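Local coordinates for attaching and effacing protein, pathogenesis factor (Escherichia coli, PDB 4E9L) that probably serves as a cell-surface adhesin of the intimin/invasin family, this chain being a run of immunoglobulin-like domains from the longer protein, at residues Ser299-Asp304 with Leu375-Arg380; Pro103-Thr108 with His222-Ser227; Ala243-Trp248 with Leu269-Leu274; Val109-Thr114 with Ser144-Asn149. All coordinates share one frame; numbering follows the deposited sequence. Where two conformers were deposited one is given.

Interaction 1: residues Ser299-Asp304 with Leu375-Arg380; sequences STLVAD and LSVMPR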
loop_
_atom_site.group_PDB
_atom_site.type_symbol
_atom_site.label_atom_id
_atom_site.label_comp_id
_atom_site.label_asym_id
_atom_site.label_seq_id
_atom_site.Cartn_x
_atom_site.Cartn_y
_atom_site.Cartn_z
ATOM N N SER A 299 -19.934 -19.976 -18.746
ATOM C CA SER A 299 -20.487 -20.899 -17.761
ATOM C C SER A 299 -21.600 -21.733 -18.376
ATOM O O SER A 299 -22.187 -21.297 -19.371
ATOM C CB SER A 299 -20.947 -20.120 -16.542
ATOM O OG SER A 299 -19.809 -19.543 -15.908
ATOM N N THR A 300 -21.839 -22.960 -17.852
ATOM C CA THR A 300 -22.864 -23.867 -18.413
ATOM C C THR A 300 -23.699 -24.542 -17.332
ATOM O O THR A 300 -23.207 -24.810 -16.255
ATOM C CB THR A 300 -22.229 -24.965 -19.316
ATOM O OG1 THR A 300 -21.353 -25.800 -18.551
ATOM C CG2 THR A 300 -21.487 -24.405 -20.538
ATOM N N LEU A 301 -24.956 -24.877 -17.663
ATOM C CA LEU A 301 -25.855 -25.609 -16.796
ATOM C C LEU A 301 -26.490 -26.711 -17.626
ATOM O O LEU A 301 -27.065 -26.421 -18.670
ATOM C CB LEU A 301 -26.954 -24.698 -16.200
ATOM C CG LEU A 301 -27.948 -25.429 -15.260
ATOM C CD1 LEU A 301 -27.233 -25.937 -13.966
ATOM C CD2 LEU A 301 -29.119 -24.549 -14.905
ATOM N N VAL A 302 -26.370 -27.961 -17.184
ATOM C CA VAL A 302 -26.991 -29.136 -17.839
ATOM C C VAL A 302 -27.764 -29.932 -16.769
ATOM O O VAL A 302 -27.462 -29.792 -15.590
ATOM C CB VAL A 302 -25.955 -30.048 -18.585
ATOM C CG1 VAL A 302 -25.225 -29.288 -19.697
ATOM C CG2 VAL A 302 -24.946 -30.672 -17.622
ATOM N N ALA A 303 -28.693 -30.814 -17.191
ATOM C CA ALA A 303 -29.447 -31.714 -16.327
ATOM C C ALA A 303 -29.167 -33.123 -16.833
ATOM O O ALA A 303 -28.726 -33.251 -17.975
ATOM C CB ALA A 303 -30.942 -31.397 -16.432
ATOM N N ASP A 304 -29.349 -34.167 -16.001
ATOM C CA ASP A 304 -29.143 -35.558 -16.441
ATOM C C ASP A 304 -30.352 -36.102 -17.263
ATOM O O ASP A 304 -30.267 -37.170 -17.860
ATOM C CB ASP A 304 -28.778 -36.494 -15.259
ATOM C CG ASP A 304 -29.843 -36.676 -14.184
ATOM O OD1 ASP A 304 -31.015 -36.377 -14.452
ATOM O OD2 ASP A 304 -29.517 -37.214 -13.107
ATOM N N LEU A 375 -40.055 -25.796 -18.637
ATOM C CA LEU A 375 -39.464 -25.199 -17.457
ATOM C C LEU A 375 -38.141 -24.542 -17.835
ATOM O O LEU A 375 -37.240 -25.231 -18.321
ATOM C CB LEU A 375 -39.212 -26.233 -16.328
ATOM C CG LEU A 375 -38.568 -25.689 -15.027
ATOM C CD1 LEU A 375 -39.537 -24.753 -14.265
ATOM C CD2 LEU A 375 -38.202 -26.829 -14.070
ATOM N N SER A 376 -38.025 -23.225 -17.569
ATOM C CA SER A 376 -36.806 -22.465 -17.805
ATOM C C SER A 376 -36.089 -22.349 -16.449
ATOM O O SER A 376 -36.697 -21.911 -15.465
ATOM C CB SER A 376 -37.143 -21.105 -18.413
ATOM O OG SER A 376 -36.155 -20.121 -18.168
ATOM N N VAL A 377 -34.831 -22.811 -16.382
ATOM C CA VAL A 377 -34.057 -22.806 -15.144
ATOM C C VAL A 377 -32.867 -21.836 -15.271
ATOM O O VAL A 377 -31.955 -22.077 -16.073
ATOM C CB VAL A 377 -33.609 -24.254 -14.751
ATOM C CG1 VAL A 377 -32.812 -24.258 -13.458
ATOM C CG2 VAL A 377 -34.795 -25.200 -14.631
ATOM N N MET A 378 -32.874 -20.763 -14.470
ATOM C CA MET A 378 -31.802 -19.779 -14.522
ATOM C C MET A 378 -30.962 -19.829 -13.255
ATOM O O MET A 378 -31.432 -19.419 -12.181
ATOM C CB MET A 378 -32.327 -18.356 -14.832
ATOM C CG MET A 378 -31.229 -17.263 -14.837
ATOM S SD MET A 378 -29.789 -17.556 -15.932
ATOM C CE MET A 378 -30.565 -17.311 -17.574
ATOM N N PRO A 379 -29.725 -20.373 -13.348
ATOM C CA PRO A 379 -28.853 -20.399 -12.169
ATOM C C PRO A 379 -28.473 -18.966 -11.781
ATOM O O PRO A 379 -28.422 -18.057 -12.636
ATOM C CB PRO A 379 -27.636 -21.197 -12.635
ATOM C CG PRO A 379 -27.577 -20.967 -14.095
ATOM C CD PRO A 379 -29.017 -20.892 -14.540
ATOM N N ARG A 380 -28.227 -18.778 -10.493
ATOM C CA ARG A 380 -27.883 -17.486 -9.920
ATOM C C ARG A 380 -26.633 -17.605 -9.071
ATOM O O ARG A 380 -26.489 -18.562 -8.292
ATOM C CB ARG A 380 -29.059 -16.971 -9.050
ATOM C CG ARG A 380 -30.236 -16.440 -9.847
ATOM C CD ARG A 380 -29.971 -14.986 -10.173
ATOM N NE ARG A 380 -30.965 -14.426 -11.080
ATOM C CZ ARG A 380 -31.963 -13.640 -10.698
ATOM N NH1 ARG A 380 -32.111 -13.321 -9.417
ATOM N NH2 ARG A 380 -32.824 -13.170 -11.593
#

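Interaction 2: residues Pro103-Thr108 with His222-Ser227; sequences PVVGGT and HGNAIS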
loop_
_atom_site.group_PDB
_atom_site.type_symbol
_atom_site.label_atom_id
_atom_site.label_comp_id
_atom_site.label_asym_id
_atom_site.label_seq_id
_atom_site.Cartn_x
_atom_site.Cartn_y
_atom_site.Cartn_z
ATOM N N PRO A 103 22.528 17.298 6.323
ATOM C CA PRO A 103 23.480 16.332 6.888
ATOM C C PRO A 103 22.666 15.058 7.190
ATOM O O PRO A 103 21.426 15.109 7.272
ATOM C CB PRO A 103 23.934 17.013 8.181
ATOM C CG PRO A 103 22.718 17.772 8.630
ATOM C CD PRO A 103 22.164 18.323 7.332
ATOM N N VAL A 104 23.342 13.928 7.313
ATOM C CA VAL A 104 22.676 12.645 7.565
ATOM C C VAL A 104 22.690 12.375 9.060
ATOM O O VAL A 104 23.661 12.736 9.749
ATOM C CB VAL A 104 23.385 11.511 6.752
ATOM C CG1 VAL A 104 22.713 10.143 6.951
ATOM C CG2 VAL A 104 23.432 11.862 5.257
ATOM N N VAL A 105 21.643 11.702 9.563
ATOM C CA VAL A 105 21.574 11.252 10.964
ATOM C C VAL A 105 22.854 10.507 11.307
ATOM O O VAL A 105 23.412 9.793 10.447
ATOM C CB VAL A 105 20.330 10.363 11.273
ATOM C CG1 VAL A 105 19.056 11.174 11.226
ATOM C CG2 VAL A 105 20.241 9.139 10.353
ATOM N N GLY A 106 23.351 10.737 12.528
ATOM C CA GLY A 106 24.577 10.114 13.005
ATOM C C GLY A 106 25.831 10.776 12.482
ATOM O O GLY A 106 26.936 10.411 12.882
ATOM N N GLY A 107 25.669 11.756 11.599
ATOM C CA GLY A 107 26.807 12.483 11.056
ATOM C C GLY A 107 27.137 13.720 11.875
ATOM O O GLY A 107 26.927 13.783 13.101
ATOM N N THR A 108 27.646 14.720 11.193
ATOM C CA THR A 108 28.006 15.985 11.833
ATOM C C THR A 108 27.574 17.174 10.990
ATOM O O THR A 108 27.419 17.052 9.777
ATOM C CB THR A 108 29.519 15.988 12.202
ATOM O OG1 THR A 108 29.806 17.160 12.963
ATOM C CG2 THR A 108 30.427 15.949 10.984
ATOM N N HIS A 222 17.669 3.116 11.637
ATOM C CA HIS A 222 17.198 3.651 12.918
ATOM C C HIS A 222 15.679 3.769 12.968
ATOM O O HIS A 222 15.120 4.183 13.984
ATOM C CB HIS A 222 17.833 5.042 13.182
ATOM C CG HIS A 222 19.308 5.067 12.944
ATOM N ND1 HIS A 222 19.844 5.682 11.829
ATOM C CD2 HIS A 222 20.304 4.459 13.628
ATOM C CE1 HIS A 222 21.152 5.481 11.903
ATOM N NE2 HIS A 222 21.477 4.762 12.974
ATOM N N GLY A 223 15.023 3.443 11.871
ATOM C CA GLY A 223 13.573 3.566 11.797
ATOM C C GLY A 223 13.097 4.936 11.353
ATOM O O GLY A 223 11.911 5.227 11.482
ATOM N N ASN A 224 13.986 5.790 10.788
ATOM C CA ASN A 224 13.508 7.085 10.263
ATOM C C ASN A 224 12.798 6.843 8.941
ATOM O O ASN A 224 13.322 6.120 8.095
ATOM C CB ASN A 224 14.654 8.078 10.041
ATOM C CG ASN A 224 15.358 8.466 11.310
ATOM O OD1 ASN A 224 14.754 9.012 12.255
ATOM N ND2 ASN A 224 16.652 8.214 11.354
ATOM N N ALA A 225 11.653 7.489 8.743
ATOM C CA ALA A 225 10.882 7.437 7.502
ATOM C C ALA A 225 11.692 8.127 6.383
ATOM O O ALA A 225 12.346 9.151 6.626
ATOM C CB ALA A 225 9.551 8.150 7.704
ATOM N N ILE A 226 11.738 7.517 5.195
ATOM C CA ILE A 226 12.488 8.065 4.071
ATOM C C ILE A 226 11.519 8.638 3.028
ATOM O O ILE A 226 10.739 7.885 2.424
ATOM C CB ILE A 226 13.450 7.033 3.444
ATOM C CG1 ILE A 226 14.448 6.480 4.494
ATOM C CG2 ILE A 226 14.196 7.673 2.254
ATOM C CD1 ILE A 226 15.225 5.306 4.000
ATOM N N SER A 227 11.617 9.960 2.800
ATOM C CA SER A 227 10.786 10.716 1.851
ATOM C C SER A 227 11.443 10.936 0.496
ATOM O O SER A 227 12.653 10.787 0.363
ATOM C CB SER A 227 10.370 12.057 2.453
ATOM O OG SER A 227 9.414 11.871 3.485
#

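Interaction 3: residues Ala243-Trp248 with Leu269-Leu274; sequences ATVSSW and LRVMPL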
loop_
_atom_site.group_PDB
_atom_site.type_symbol
_atom_site.label_atom_id
_atom_site.label_comp_id
_atom_site.label_asym_id
_atom_site.label_seq_id
_atom_site.Cartn_x
_atom_site.Cartn_y
_atom_site.Cartn_z
ATOM N N ALA A 243 0.523 -9.446 -15.018
ATOM C CA ALA A 243 0.222 -8.554 -13.885
ATOM C C ALA A 243 1.067 -7.296 -13.974
ATOM O O ALA A 243 2.166 -7.333 -14.535
ATOM C CB ALA A 243 0.473 -9.276 -12.563
ATOM N N THR A 244 0.569 -6.161 -13.437
ATOM C CA THR A 244 1.325 -4.907 -13.518
ATOM C C THR A 244 1.246 -4.149 -12.198
ATOM O O THR A 244 0.414 -4.444 -11.342
ATOM C CB THR A 244 0.748 -3.969 -14.641
ATOM O OG1 THR A 244 -0.603 -3.609 -14.330
ATOM C CG2 THR A 244 0.806 -4.564 -16.032
ATOM N N VAL A 245 2.145 -3.196 -12.035
ATOM C CA VAL A 245 2.135 -2.252 -10.924
ATOM C C VAL A 245 2.127 -0.849 -11.573
ATOM O O VAL A 245 2.786 -0.616 -12.592
ATOM C CB VAL A 245 3.318 -2.450 -9.920
ATOM C CG1 VAL A 245 3.217 -1.466 -8.743
ATOM C CG2 VAL A 245 3.357 -3.891 -9.396
ATOM N N SER A 246 1.362 0.073 -10.984
ATOM C CA SER A 246 1.245 1.472 -11.410
ATOM C C SER A 246 2.408 2.318 -10.879
ATOM O O SER A 246 3.304 1.819 -10.187
ATOM C CB SER A 246 -0.075 2.044 -10.874
ATOM O OG SER A 246 -0.018 2.284 -9.463
ATOM N N SER A 247 2.361 3.639 -11.145
ATOM C CA SER A 247 3.281 4.614 -10.577
ATOM C C SER A 247 3.017 4.640 -9.044
ATOM O O SER A 247 1.954 4.221 -8.603
ATOM C CB SER A 247 2.984 6.006 -11.136
ATOM O OG SER A 247 1.656 6.389 -10.804
ATOM N N TRP A 248 3.987 5.100 -8.256
ATOM C CA TRP A 248 3.843 5.198 -6.799
ATOM C C TRP A 248 3.399 6.605 -6.385
ATOM O O TRP A 248 3.751 7.590 -7.043
ATOM C CB TRP A 248 5.153 4.818 -6.094
ATOM C CG TRP A 248 5.467 3.358 -6.259
ATOM C CD1 TRP A 248 6.015 2.757 -7.357
ATOM C CD2 TRP A 248 5.209 2.311 -5.310
ATOM N NE1 TRP A 248 6.107 1.399 -7.158
ATOM C CE2 TRP A 248 5.639 1.098 -5.898
ATOM C CE3 TRP A 248 4.623 2.274 -4.034
ATOM C CZ2 TRP A 248 5.498 -0.139 -5.255
ATOM C CZ3 TRP A 248 4.480 1.051 -3.389
ATOM C CH2 TRP A 248 4.932 -0.138 -3.989
ATOM N N LEU A 269 1.492 -14.831 -6.524
ATOM C CA LEU A 269 2.100 -13.595 -6.983
ATOM C C LEU A 269 2.825 -12.925 -5.803
ATOM O O LEU A 269 2.273 -12.837 -4.705
ATOM C CB LEU A 269 0.970 -12.676 -7.515
ATOM C CG LEU A 269 1.353 -11.301 -8.060
ATOM C CD1 LEU A 269 2.418 -11.416 -9.109
ATOM C CD2 LEU A 269 0.143 -10.617 -8.676
ATOM N N ARG A 270 4.053 -12.460 -6.039
ATOM C CA ARG A 270 4.853 -11.755 -5.033
ATOM C C ARG A 270 5.251 -10.403 -5.593
ATOM O O ARG A 270 5.601 -10.313 -6.774
ATOM C CB ARG A 270 6.110 -12.558 -4.638
ATOM C CG ARG A 270 5.793 -13.814 -3.835
ATOM C CD ARG A 270 7.017 -14.680 -3.556
ATOM N NE ARG A 270 7.649 -15.199 -4.774
ATOM C CZ ARG A 270 7.226 -16.258 -5.458
ATOM N NH1 ARG A 270 6.140 -16.919 -5.073
ATOM N NH2 ARG A 270 7.876 -16.654 -6.543
ATOM N N VAL A 271 5.167 -9.350 -4.756
ATOM C CA VAL A 271 5.510 -7.996 -5.139
ATOM C C VAL A 271 6.624 -7.470 -4.261
ATOM O O VAL A 271 6.494 -7.430 -3.035
ATOM C CB VAL A 271 4.291 -7.018 -5.233
ATOM C CG1 VAL A 271 3.449 -7.011 -3.967
ATOM C CG2 VAL A 271 4.726 -5.589 -5.612
ATOM N N MET A 272 7.707 -7.059 -4.898
ATOM C CA MET A 272 8.844 -6.464 -4.218
ATOM C C MET A 272 9.034 -5.029 -4.745
ATOM O O MET A 272 9.432 -4.866 -5.899
ATOM C CB MET A 272 10.114 -7.322 -4.412
ATOM C CG MET A 272 11.396 -6.708 -3.806
ATOM S SD MET A 272 11.220 -6.303 -2.047
ATOM C CE MET A 272 11.456 -7.970 -1.339
ATOM N N PRO A 273 8.745 -3.975 -3.942
ATOM C CA PRO A 273 9.061 -2.613 -4.402
ATOM C C PRO A 273 10.576 -2.513 -4.514
ATOM O O PRO A 273 11.317 -3.204 -3.784
ATOM C CB PRO A 273 8.570 -1.700 -3.264
ATOM C CG PRO A 273 7.764 -2.568 -2.381
ATOM C CD PRO A 273 8.294 -3.962 -2.538
ATOM N N LEU A 274 11.024 -1.722 -5.492
ATOM C CA LEU A 274 12.440 -1.559 -5.770
ATOM C C LEU A 274 12.875 -0.112 -5.638
ATOM O O LEU A 274 12.179 0.795 -6.106
ATOM C CB LEU A 274 12.781 -2.039 -7.198
ATOM C CG LEU A 274 12.478 -3.484 -7.599
ATOM C CD1 LEU A 274 12.610 -3.655 -9.104
ATOM C CD2 LEU A 274 13.391 -4.475 -6.897
#

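Interaction 4: residues Val109-Thr114 with Ser144-Asn149; sequences VTAIWT and SGWTDN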
loop_
_atom_site.group_PDB
_atom_site.type_symbol
_atom_site.label_atom_id
_atom_site.label_comp_id
_atom_site.label_asym_id
_atom_site.label_seq_id
_atom_site.Cartn_x
_atom_site.Cartn_y
_atom_site.Cartn_z
ATOM N N VAL A 109 27.396 18.327 11.633
ATOM C CA VAL A 109 27.035 19.582 10.964
ATOM C C VAL A 109 27.800 20.721 11.660
ATOM O O VAL A 109 28.017 20.664 12.881
ATOM C CB VAL A 109 25.489 19.789 10.858
ATOM C CG1 VAL A 109 24.817 19.841 12.231
ATOM C CG2 VAL A 109 25.119 21.005 10.006
ATOM N N THR A 110 28.286 21.699 10.889
ATOM C CA THR A 110 29.057 22.783 11.504
ATOM C C THR A 110 28.152 23.988 11.699
ATOM O O THR A 110 27.416 24.328 10.792
ATOM C CB THR A 110 30.297 23.129 10.660
ATOM O OG1 THR A 110 31.064 21.935 10.465
ATOM C CG2 THR A 110 31.172 24.213 11.311
ATOM N N ALA A 111 28.233 24.642 12.866
ATOM C CA ALA A 111 27.489 25.874 13.141
ATOM C C ALA A 111 28.486 27.015 13.040
ATOM O O ALA A 111 29.543 26.957 13.661
ATOM C CB ALA A 111 26.879 25.837 14.539
ATOM N N ILE A 112 28.153 28.042 12.258
ATOM C CA ILE A 112 28.984 29.219 12.059
ATOM C C ILE A 112 28.162 30.443 12.454
ATOM O O ILE A 112 27.224 30.828 11.753
ATOM C CB ILE A 112 29.575 29.378 10.627
ATOM C CG1 ILE A 112 30.180 28.044 10.081
ATOM C CG2 ILE A 112 30.621 30.513 10.622
ATOM C CD1 ILE A 112 29.249 27.325 9.049
ATOM N N TRP A 113 28.516 31.029 13.581
ATOM C CA TRP A 113 27.837 32.192 14.121
ATOM C C TRP A 113 28.686 33.431 13.839
ATOM O O TRP A 113 29.875 33.485 14.191
ATOM C CB TRP A 113 27.631 31.969 15.626
ATOM C CG TRP A 113 27.228 33.155 16.450
ATOM C CD1 TRP A 113 26.410 34.195 16.091
ATOM C CD2 TRP A 113 27.531 33.342 17.835
ATOM N NE1 TRP A 113 26.227 35.043 17.162
ATOM C CE2 TRP A 113 26.903 34.540 18.246
ATOM C CE3 TRP A 113 28.225 32.576 18.789
ATOM C CZ2 TRP A 113 27.040 35.044 19.544
ATOM C CZ3 TRP A 113 28.317 33.054 20.088
ATOM C CH2 TRP A 113 27.695 34.257 20.463
ATOM N N THR A 114 28.074 34.413 13.200
ATOM C CA THR A 114 28.700 35.683 12.850
ATOM C C THR A 114 28.173 36.688 13.861
ATOM O O THR A 114 26.983 36.977 13.870
ATOM C CB THR A 114 28.396 36.054 11.394
ATOM O OG1 THR A 114 28.836 34.993 10.558
ATOM C CG2 THR A 114 29.081 37.355 10.970
ATOM N N SER A 144 29.808 20.850 20.409
ATOM C CA SER A 144 31.088 21.127 21.040
ATOM C C SER A 144 30.963 22.573 21.565
ATOM O O SER A 144 29.970 23.258 21.280
ATOM C CB SER A 144 32.187 21.103 19.974
ATOM O OG SER A 144 31.988 22.170 19.052
ATOM N N GLY A 145 32.011 23.061 22.223
ATOM C CA GLY A 145 32.086 24.469 22.603
ATOM C C GLY A 145 32.307 25.325 21.356
ATOM O O GLY A 145 32.582 24.800 20.270
ATOM N N TRP A 146 32.142 26.639 21.489
ATOM C CA TRP A 146 32.322 27.591 20.393
ATOM C C TRP A 146 33.797 27.978 20.296
ATOM O O TRP A 146 34.396 28.315 21.321
ATOM C CB TRP A 146 31.520 28.860 20.661
ATOM C CG TRP A 146 30.032 28.757 20.501
ATOM C CD1 TRP A 146 29.100 28.780 21.497
ATOM C CD2 TRP A 146 29.300 28.746 19.268
ATOM N NE1 TRP A 146 27.834 28.796 20.961
ATOM C CE2 TRP A 146 27.925 28.743 19.598
ATOM C CE3 TRP A 146 29.672 28.702 17.911
ATOM C CZ2 TRP A 146 26.922 28.687 18.623
ATOM C CZ3 TRP A 146 28.675 28.656 16.948
ATOM C CH2 TRP A 146 27.320 28.647 17.306
ATOM N N THR A 147 34.382 27.946 19.080
ATOM C CA THR A 147 35.768 28.399 18.875
ATOM C C THR A 147 35.693 29.836 18.375
ATOM O O THR A 147 35.056 30.087 17.352
ATOM C CB THR A 147 36.523 27.485 17.896
ATOM O OG1 THR A 147 36.752 26.242 18.529
ATOM C CG2 THR A 147 37.858 28.088 17.409
ATOM N N ASP A 148 36.349 30.768 19.082
ATOM C CA ASP A 148 36.433 32.168 18.683
ATOM C C ASP A 148 37.514 32.232 17.577
ATOM O O ASP A 148 38.696 32.043 17.871
ATOM C CB ASP A 148 36.836 33.050 19.893
ATOM C CG ASP A 148 36.941 34.561 19.612
ATOM O OD1 ASP A 148 36.843 34.957 18.442
ATOM O OD2 ASP A 148 37.154 35.333 20.567
ATOM N N ASN A 149 37.117 32.485 16.315
ATOM C CA ASN A 149 38.083 32.543 15.208
ATOM C C ASN A 149 38.834 33.858 15.101
ATOM O O ASN A 149 39.715 33.972 14.251
ATOM C CB ASN A 149 37.451 32.174 13.871
ATOM C CG ASN A 149 36.877 30.793 13.835
ATOM O OD1 ASN A 149 35.702 30.597 13.511
ATOM N ND2 ASN A 149 37.679 29.810 14.184
#

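Interaction 1: residues Ser299-Asp304 with Leu375-Arg380
Leu-301 and Pro-379 reach toward each other across the interior of the last immunoglobulin-like domain of the chain, an invasin domain 3 family member. The apolar contacts all depend on one methyl group. Leu-301 CD2 lies 3.7 Å from Pro-379 CD and 4.0 Å from Pro-379 CG, meeting the ring on its CG-CD side, while Val-377 CG1 stands 4.0 Å from the same Leu-301 CD2. With CG of Leu-301 anti to its own backbone nitrogen (chi1 -180°), the side chain extends inward and brings its CD2 branch up to both valine and proline. Phe-318 and Leu-391 also pack against Leu-301, and Val-387 touches Pro-379.

Polar groups enter the contact in a minor way. Leu-301 CD2 comes within 3.9 Å of Val-377 O, a van der Waals approach of a methyl to a carbonyl oxygen. The hydrogen bonding lies to the flanks: strand 300-303 is an outermost strand joined to strand 313-319 by backbone bonds, and Ser-299 OG engages Ser-295 O and Lys-321 N at one end of the segment.

Strands 300-303 and 373-381 belong to different sheets of the beta-sandwich. With no directional bond between these segments, the contact is essentially dispersive and depends on the fit of one methyl against its two apolar neighbours.

Interaction 2: residues Pro103-Thr108 with His222-Ser227
Val-105, at the second position of a type II beta turn running from Val-104 to Gly-107, meets His-222 and Asn-224 where two successive immunoglobulin-like domains adjoin end to end. The turn is closed by Gly-107 N bonding to Val-104 O at 2.9 Å, and Gly-106 takes the positive phi (79°) that suits glycine at its third position.

Both branches of the valine are used. Its chi1 of -70° sets CG1 anti to the carbonyl carbon and puts CG2 between the backbone nitrogen and the carbonyl carbon, and this fork faces the neighbouring loop. Asn-224 approaches from the opposite direction, and its ND2 touches Val-105 CG1 and Val-105 CG2 alike, at 3.8 Å each. The polar ends of the amide are satisfied by the other domain: ND2 bonds to Thr-162 O and OD1 receives Ala-164 N, so both ends of the group are tied to the domain that carries the turn. These two bonds fix the rotation of the amide and make Asn-224 a polar link between the domains, while Asp-220 OD1, in the same loop as the asparagine, accepts from Asn-224 N.

His-222, at the exposed margin, has its CG anti to its own carbonyl carbon (chi1 -47°), which swings the imidazole toward the valine. The methyl meets that ring obliquely, with Val-105 CG2 4.1 Å from His-222 CE1. His-222 ND1 is buried here without a polar partner in the model, 3.8 Å from Val-105 CG2.

Interaction 3: residues Ala243-Trp248 with Leu269-Leu274
Between Val-245 and Trp-248, which both touch the facing strand, the hydroxyl of Ser-246 is gripped twice: its OG donates to Ser-247 O at 2.9 Å and accepts from Thr-259 N. The donor approaches the carbonyl off its axis, at a C=O...donor angle of 135° and tilted 19° from the carbonyl plane. Through the second bond, the hydroxyl ties this part of strand 244-252 to strand 255-261, its neighbour in one sheet of an immunoglobulin-like beta-sandwich.

The contact itself spans that sandwich, since strand 267-275 belongs to the other sheet. The two segments run only 23° apart in direction, and their apolar side chains meet in three successive pairs. At one end Ala-243 CB faces Leu-269 CD2 at 4.1 Å; Leu-269 has CG anti to the backbone nitrogen, which carries its CD2 branch to the short alanine. In the middle, Val-245 CG2 and Val-271 CG2 are 4.4 Å apart, the loosest of the three pairs. Leu-235 of strand 231-236 lies against both Ala-243 and Val-245 and adds apolar bulk beside them.

Trp-248 closes the other end. Its indole lies among Val-214, Leu-216, Leu-231, Tyr-256 and Ala-258, and Leu-216 also touches Pro-273, so it is a neighbour common to both. The two side chains cross obliquely, and the benzo part of the indole makes the touch: Pro-273 CB is 4.0 Å from Trp-248 CZ2 and equally far from Trp-248 CH2, with Pro-273 CG 4.1 Å from that same Trp-248 CH2.

Interaction 4: residues Val109-Thr114 with Ser144-Asn149
Trp-113 and Trp-146 form a T-shaped (edge-to-face) pair in an immunoglobulin-like domain, their six-membered rings 5.2 Å apart between centroids and their planes at 61°. The edge belongs to Trp-113, whose CE3 stands 3.9 Å above the Trp-146 plane, over its centre. The Trp-113 methylene joins in, with Trp-113 CB 3.7 Å from Trp-146 CZ3. Two residues earlier on strand 108-114, Ala-111 CB packs 4.0 Å from Trp-146 CH2, so the outer rim of one indole bridges two residues whose side chains share a face of the strand.

The first torsions, chi1 167° at Trp-113 and -73° at Trp-146, bring the side chains across each other at about a right angle, so that an edge meets a face.

In the next shell, Trp-113 NE1 bonds to Ala-178 O, which satisfies the indole nitrogen and restrains the ring's rotation, and Trp-154 meets it at a shallower angle. Strand 153-159 runs between the two segments in the sheet, and its Ala-156 touches Trp-146. Pro-128 and Pro-171 touch both tryptophans. Before Trp-146, Ser-144 OG donates to Gly-145 O at 3.0 Å and also bonds to Gln-157 N, so the hydroxyl ties the residues just before the ring to strand 153-159.

The pairing is therefore aromatic and dispersive, with a probable electrostatic gain where the ring edge of Trp-113 meets the pi face of Trp-146.

Interactions 1 and 4 are buried within their domains, interaction 3 is partly buried within the middle one, and interaction 2 is a partly buried junction between two domains. Interactions 1 and 3 join opposing sheets, each using a proline from a Val-Met-Pro sequence; interaction 4 instead bridges strands of one sheet across an intervening strand. Aliphatic side chains suffice in interaction 1, aromatic rings dominate interaction 4, and interaction 3 combines both. A serine hydroxyl two residues before a tryptophan recurs in interactions 3 and 4. Only interaction 2 brings an amide and an imidazole to the contact. It touches interaction 4 through Pro-103 and Val-109, while interactions 1 and 4 are about 86 Å apart between centres.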